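Local coordinates for protein beta-galactoside alpha-2,6-sialyltransferase (Photobacterium sp., PDB 2Z4T) that probably transfers sialic acid from CMP-sialic acid to the galactose of acceptor sugars such as lactose, forming an alpha-2,6 linkage, at residues Y349-T362 / M439-Y452. Numbering follows the deposited sequence.
Sequences YNSSNLPNFVFTGT and MLPDAVAGIASSLY. With MG (magnesium ion), chain K; C5P (cytidine-5'-monophosphate), chain C.
Thr360 OG1 is gripped by two partners: it accepts a hydrogen bond from the Tyr452 hydroxyl (OH to OG1, 2.6 Å) and donates to a water that in turn donates to the carbonyl oxygens of Gly361 and Ile447. Threonine suits the place because its hydroxyl, set between backbone N and carbonyl carbon (chi1 65°), serves this polar network while CG2 reaches Val444 CG2 (4.1 Å), with CB lying against Leu451 CD2. Gly446, paired with Thr360, has no side chain to crowd OG1, and the backbone angles of Gly446 are ones that call for glycine. Strands 356-360 and 443-447 run parallel at the centre of the six-stranded sheet in one Rossmann-like half of the GT-B fold, joined by alternating bonds such as Val358 N to Ala443 O, 2.9 Å. On one face, Phe357 lays its ring edge along the neighbouring strand, CE1 3.8 Å from Ala445 CB, alanine being small enough to admit it. At the carboxyl ends, Gly361 O accepts a hydrogen bond from the cytosine amino group N4 of CMP, whereas Ser449 OG and Ser450 N hold its phosphate. Toward the other end, Asp442 OD2 takes the Asn356 N-H on its anti lone pair (2.8 Å), and Tyr349, whose carbonyl binds magnesium, sends its hydroxyl to Met439 O, 2.8 Å from OH.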
loop_
_atom_site.group_PDB
_atom_site.type_symbol
_atom_site.label_atom_id
_atom_site.label_comp_id
_atom_site.label_asym_id
_atom_site.label_seq_id
_atom_site.Cartn_x
_atom_site.Cartn_y
_atom_site.Cartn_z
ATOM N N TYR A 349 -18.710 10.872 -17.206
ATOM C CA TYR A 349 -19.950 10.920 -16.427
ATOM C C TYR A 349 -20.951 11.992 -16.910
ATOM O O TYR A 349 -22.147 11.866 -16.616
ATOM C CB TYR A 349 -19.661 11.189 -14.935
ATOM C CG TYR A 349 -19.161 10.027 -14.090
ATOM C CD1 TYR A 349 -19.233 8.710 -14.542
ATOM C CD2 TYR A 349 -18.626 10.252 -12.812
ATOM C CE1 TYR A 349 -18.771 7.652 -13.758
ATOM C CE2 TYR A 349 -18.164 9.191 -12.014
ATOM C CZ TYR A 349 -18.244 7.899 -12.496
ATOM O OH TYR A 349 -17.822 6.842 -11.732
ATOM N N ASN A 350 -20.487 12.993 -17.684
ATOM C CA ASN A 350 -21.104 14.340 -17.679
ATOM C C ASN A 350 -22.139 15.003 -18.600
ATOM O O ASN A 350 -22.779 15.928 -18.081
ATOM C CB ASN A 350 -20.084 15.433 -17.316
ATOM C CG ASN A 350 -20.164 15.831 -15.846
ATOM O OD1 ASN A 350 -19.291 16.533 -15.323
ATOM N ND2 ASN A 350 -21.207 15.356 -15.164
ATOM N N SER A 351 -22.362 14.754 -19.896
ATOM C CA SER A 351 -21.767 13.952 -20.958
ATOM C C SER A 351 -22.998 13.263 -21.547
ATOM O O SER A 351 -23.384 13.515 -22.692
ATOM C CB SER A 351 -20.755 12.930 -20.566
ATOM O OG SER A 351 -20.460 12.224 -21.754
ATOM N N SER A 352 -23.624 12.418 -20.730
ATOM C CA SER A 352 -24.939 11.895 -21.031
ATOM C C SER A 352 -25.945 12.284 -19.933
ATOM O O SER A 352 -25.576 12.510 -18.784
ATOM C CB SER A 352 -24.858 10.387 -21.253
ATOM O OG SER A 352 -26.119 9.774 -21.170
ATOM N N ASN A 353 -27.208 12.417 -20.315
ATOM C CA ASN A 353 -28.310 12.537 -19.349
ATOM C C ASN A 353 -28.406 11.370 -18.361
ATOM O O ASN A 353 -28.828 11.557 -17.223
ATOM C CB ASN A 353 -29.651 12.634 -20.084
ATOM C CG ASN A 353 -29.800 13.924 -20.841
ATOM O OD1 ASN A 353 -30.317 13.945 -21.959
ATOM N ND2 ASN A 353 -29.341 15.022 -20.239
ATOM N N LEU A 354 -28.030 10.178 -18.816
ATOM C CA LEU A 354 -28.286 8.945 -18.073
ATOM C C LEU A 354 -27.434 8.870 -16.805
ATOM O O LEU A 354 -26.289 9.358 -16.800
ATOM C CB LEU A 354 -28.078 7.703 -18.966
ATOM C CG LEU A 354 -28.766 7.706 -20.347
ATOM C CD1 LEU A 354 -28.636 6.345 -21.036
ATOM C CD2 LEU A 354 -30.232 8.122 -20.266
ATOM N N PRO A 355 -27.995 8.284 -15.721
ATOM C CA PRO A 355 -27.193 8.013 -14.525
ATOM C C PRO A 355 -26.113 7.018 -14.920
ATOM O O PRO A 355 -26.264 6.350 -15.930
ATOM C CB PRO A 355 -28.196 7.367 -13.566
ATOM C CG PRO A 355 -29.288 6.803 -14.471
ATOM C CD PRO A 355 -29.392 7.826 -15.568
ATOM N N ASN A 356 -25.028 6.930 -14.159
ATOM C CA ASN A 356 -23.912 6.073 -14.542
ATOM C C ASN A 356 -23.774 4.816 -13.709
ATOM O O ASN A 356 -23.891 4.848 -12.476
ATOM C CB ASN A 356 -22.618 6.878 -14.501
ATOM C CG ASN A 356 -22.771 8.203 -15.189
ATOM O OD1 ASN A 356 -23.214 8.269 -16.338
ATOM N ND2 ASN A 356 -22.461 9.270 -14.479
ATOM N N PHE A 357 -23.504 3.717 -14.402
ATOM C CA PHE A 357 -23.430 2.398 -13.808
ATOM C C PHE A 357 -22.025 1.860 -14.021
ATOM O O PHE A 357 -21.531 1.878 -15.146
ATOM C CB PHE A 357 -24.473 1.489 -14.468
ATOM C CG PHE A 357 -24.239 0.015 -14.262
ATOM C CD1 PHE A 357 -23.931 -0.502 -13.004
ATOM C CD2 PHE A 357 -24.391 -0.867 -15.324
ATOM C CE1 PHE A 357 -23.730 -1.867 -12.819
ATOM C CE2 PHE A 357 -24.213 -2.235 -15.150
ATOM C CZ PHE A 357 -23.883 -2.742 -13.898
ATOM N N VAL A 358 -21.372 1.421 -12.946
ATOM C CA VAL A 358 -20.084 0.758 -13.070
ATOM C C VAL A 358 -20.262 -0.709 -12.743
ATOM O O VAL A 358 -20.759 -1.047 -11.669
ATOM C CB VAL A 358 -18.979 1.362 -12.138
ATOM C CG1 VAL A 358 -17.687 0.493 -12.175
ATOM C CG2 VAL A 358 -18.659 2.796 -12.518
ATOM N N PHE A 359 -19.900 -1.578 -13.680
ATOM C CA PHE A 359 -19.840 -2.990 -13.392
ATOM C C PHE A 359 -18.426 -3.309 -12.943
ATOM O O PHE A 359 -17.463 -2.942 -13.646
ATOM C CB PHE A 359 -20.223 -3.846 -14.601
ATOM C CG PHE A 359 -19.989 -5.312 -14.385
ATOM C CD1 PHE A 359 -20.955 -6.099 -13.778
ATOM C CD2 PHE A 359 -18.771 -5.895 -14.736
ATOM C CE1 PHE A 359 -20.729 -7.453 -13.553
ATOM C CE2 PHE A 359 -18.525 -7.251 -14.516
ATOM C CZ PHE A 359 -19.508 -8.034 -13.919
ATOM N N THR A 360 -18.287 -3.979 -11.791
ATOM C CA THR A 360 -16.964 -4.376 -11.307
ATOM C C THR A 360 -16.704 -5.847 -11.614
ATOM O O THR A 360 -17.509 -6.708 -11.257
ATOM C CB THR A 360 -16.764 -4.087 -9.783
ATOM O OG1 THR A 360 -17.646 -4.895 -8.989
ATOM C CG2 THR A 360 -17.024 -2.645 -9.482
ATOM N N GLY A 361 -15.578 -6.142 -12.268
ATOM C CA GLY A 361 -15.301 -7.516 -12.718
ATOM C C GLY A 361 -14.457 -8.309 -11.744
ATOM O O GLY A 361 -14.057 -7.798 -10.706
ATOM N N THR A 362 -14.196 -9.566 -12.079
ATOM C CA THR A 362 -13.307 -10.405 -11.295
ATOM C C THR A 362 -12.291 -11.128 -12.195
ATOM O O THR A 362 -12.325 -10.997 -13.416
ATOM C CB THR A 362 -14.091 -11.446 -10.447
ATOM O OG1 THR A 362 -13.234 -11.989 -9.439
ATOM C CG2 THR A 362 -14.630 -12.581 -11.318
ATOM N N MET A 439 -15.701 9.754 -6.648
ATOM C CA MET A 439 -15.922 9.503 -8.071
ATOM C C MET A 439 -16.715 8.212 -8.240
ATOM O O MET A 439 -16.640 7.538 -9.273
ATOM C CB MET A 439 -14.585 9.382 -8.812
ATOM C CG MET A 439 -13.868 10.710 -9.105
ATOM S SD MET A 439 -14.937 11.901 -9.951
ATOM C CE MET A 439 -15.064 11.189 -11.597
ATOM N N LEU A 440 -17.468 7.859 -7.206
ATOM C CA LEU A 440 -18.415 6.772 -7.322
ATOM C C LEU A 440 -19.554 7.166 -8.264
ATOM O O LEU A 440 -20.056 8.289 -8.220
ATOM C CB LEU A 440 -18.944 6.389 -5.937
ATOM C CG LEU A 440 -18.245 5.272 -5.134
ATOM C CD1 LEU A 440 -16.926 4.800 -5.699
ATOM C CD2 LEU A 440 -18.156 5.634 -3.643
ATOM N N PRO A 441 -19.985 6.218 -9.114
ATOM C CA PRO A 441 -21.084 6.427 -10.047
ATOM C C PRO A 441 -22.398 6.386 -9.270
ATOM O O PRO A 441 -22.368 6.226 -8.050
ATOM C CB PRO A 441 -20.971 5.204 -10.937
ATOM C CG PRO A 441 -20.512 4.154 -9.985
ATOM C CD PRO A 441 -19.452 4.847 -9.207
ATOM N N ASP A 442 -23.534 6.499 -9.952
ATOM C CA ASP A 442 -24.833 6.326 -9.294
ATOM C C ASP A 442 -25.134 4.886 -8.903
ATOM O O ASP A 442 -25.823 4.651 -7.917
ATOM C CB ASP A 442 -25.965 6.835 -10.178
ATOM C CG ASP A 442 -25.731 8.234 -10.623
ATOM O OD1 ASP A 442 -25.784 9.132 -9.749
ATOM O OD2 ASP A 442 -25.450 8.426 -11.827
ATOM N N ALA A 443 -24.652 3.920 -9.678
ATOM C CA ALA A 443 -24.903 2.525 -9.334
ATOM C C ALA A 443 -23.675 1.691 -9.572
ATOM O O ALA A 443 -22.982 1.849 -10.580
ATOM C CB ALA A 443 -26.094 1.960 -10.123
ATOM N N VAL A 444 -23.403 0.809 -8.628
ATOM C CA VAL A 444 -22.341 -0.174 -8.790
ATOM C C VAL A 444 -22.855 -1.562 -8.486
ATOM O O VAL A 444 -23.573 -1.770 -7.508
ATOM C CB VAL A 444 -20.999 0.200 -8.049
ATOM C CG1 VAL A 444 -21.135 1.379 -7.058
ATOM C CG2 VAL A 444 -20.265 -1.005 -7.476
ATOM N N ALA A 445 -22.540 -2.485 -9.388
ATOM C CA ALA A 445 -22.834 -3.904 -9.226
ATOM C C ALA A 445 -21.683 -4.708 -9.828
ATOM O O ALA A 445 -20.857 -4.169 -10.567
ATOM C CB ALA A 445 -24.148 -4.259 -9.871
ATOM N N GLY A 446 -21.598 -5.986 -9.493
ATOM C CA GLY A 446 -20.522 -6.792 -10.004
ATOM C C GLY A 446 -20.277 -8.054 -9.222
ATOM O O GLY A 446 -21.138 -8.533 -8.461
ATOM N N ILE A 447 -19.086 -8.603 -9.421
ATOM C CA ILE A 447 -18.746 -9.875 -8.840
ATOM C C ILE A 447 -18.159 -9.677 -7.448
ATOM O O ILE A 447 -17.425 -8.722 -7.191
ATOM C CB ILE A 447 -17.775 -10.675 -9.752
ATOM C CG1 ILE A 447 -18.266 -10.688 -11.220
ATOM C CG2 ILE A 447 -17.510 -12.079 -9.175
ATOM C CD1 ILE A 447 -19.670 -11.267 -11.460
ATOM N N ALA A 448 -18.506 -10.588 -6.554
ATOM C CA ALA A 448 -17.977 -10.606 -5.195
ATOM C C ALA A 448 -16.481 -10.327 -5.206
ATOM O O ALA A 448 -15.712 -10.946 -5.960
ATOM C CB ALA A 448 -18.264 -11.964 -4.555
ATOM N N SER A 449 -16.073 -9.401 -4.347
ATOM C CA SER A 449 -14.726 -8.878 -4.372
ATOM C C SER A 449 -14.446 -8.192 -3.066
ATOM O O SER A 449 -15.381 -7.722 -2.392
ATOM C CB SER A 449 -14.616 -7.840 -5.480
ATOM O OG SER A 449 -13.432 -7.065 -5.321
ATOM N N SER A 450 -13.164 -8.082 -2.737
ATOM C CA SER A 450 -12.719 -7.303 -1.591
ATOM C C SER A 450 -13.222 -5.862 -1.637
ATOM O O SER A 450 -13.412 -5.214 -0.596
ATOM C CB SER A 450 -11.197 -7.307 -1.505
ATOM O OG SER A 450 -10.685 -8.620 -1.640
ATOM N N LEU A 451 -13.464 -5.353 -2.837
ATOM C CA LEU A 451 -13.867 -3.962 -2.955
ATOM C C LEU A 451 -15.212 -3.730 -2.234
ATOM O O LEU A 451 -15.428 -2.665 -1.644
ATOM C CB LEU A 451 -13.856 -3.501 -4.427
ATOM C CG LEU A 451 -14.968 -3.997 -5.366
ATOM C CD1 LEU A 451 -16.224 -3.111 -5.241
ATOM C CD2 LEU A 451 -14.492 -4.095 -6.830
ATOM N N TYR A 452 -16.077 -4.744 -2.238
ATOM C CA TYR A 452 -17.354 -4.691 -1.515
ATOM C C TYR A 452 -17.238 -4.788 0.005
ATOM O O TYR A 452 -18.249 -4.591 0.707
ATOM C CB TYR A 452 -18.359 -5.731 -2.051
ATOM C CG TYR A 452 -18.749 -5.415 -3.478
ATOM C CD1 TYR A 452 -19.580 -4.320 -3.774
ATOM C CD2 TYR A 452 -18.245 -6.165 -4.541
ATOM C CE1 TYR A 452 -19.922 -4.018 -5.080
ATOM C CE2 TYR A 452 -18.586 -5.862 -5.852
ATOM C CZ TYR A 452 -19.415 -4.787 -6.122
ATOM O OH TYR A 452 -19.742 -4.481 -7.439
HETATM MG MG MG K . -24.041 10.579 -17.548
HETATM O O3P C5P C . -11.583 -8.857 -6.333
HETATM P P C5P C . -10.561 -8.915 -5.261
HETATM O O1P C5P C . -9.354 -9.661 -5.811
HETATM O O2P C5P C . -11.136 -9.338 -3.924
HETATM O "O5'" C5P C . -10.138 -7.413 -5.006
HETATM C "C5'" C5P C . -8.971 -7.064 -4.295
HETATM C "C4'" C5P C . -8.722 -5.597 -4.639
HETATM O "O4'" C5P C . -8.505 -5.457 -6.050
HETATM C "C3'" C5P C . -9.913 -4.696 -4.367
HETATM O "O3'" C5P C . -9.921 -4.167 -3.046
HETATM C "C2'" C5P C . -9.669 -3.572 -5.334
HETATM O "O2'" C5P C . -8.586 -2.752 -4.888
HETATM C "C1'" C5P C . -9.105 -4.251 -6.540
HETATM N N1 C5P C . -10.162 -4.505 -7.516
HETATM C C2 C5P C . -10.579 -3.449 -8.373
HETATM N N3 C5P C . -11.543 -3.657 -9.304
HETATM C C4 C5P C . -12.136 -4.875 -9.428
HETATM C C5 C5P C . -11.745 -5.942 -8.592
HETATM C C6 C5P C . -10.737 -5.729 -7.635
HETATM O O2 C5P C . -10.080 -2.318 -8.282
HETATM N N4 C5P C . -13.088 -5.046 -10.379
HETATM O O HOH W 1 -15.941 -6.936 -8.791
HETATM O O HOH W 2 -13.299 -10.454 -7.483
#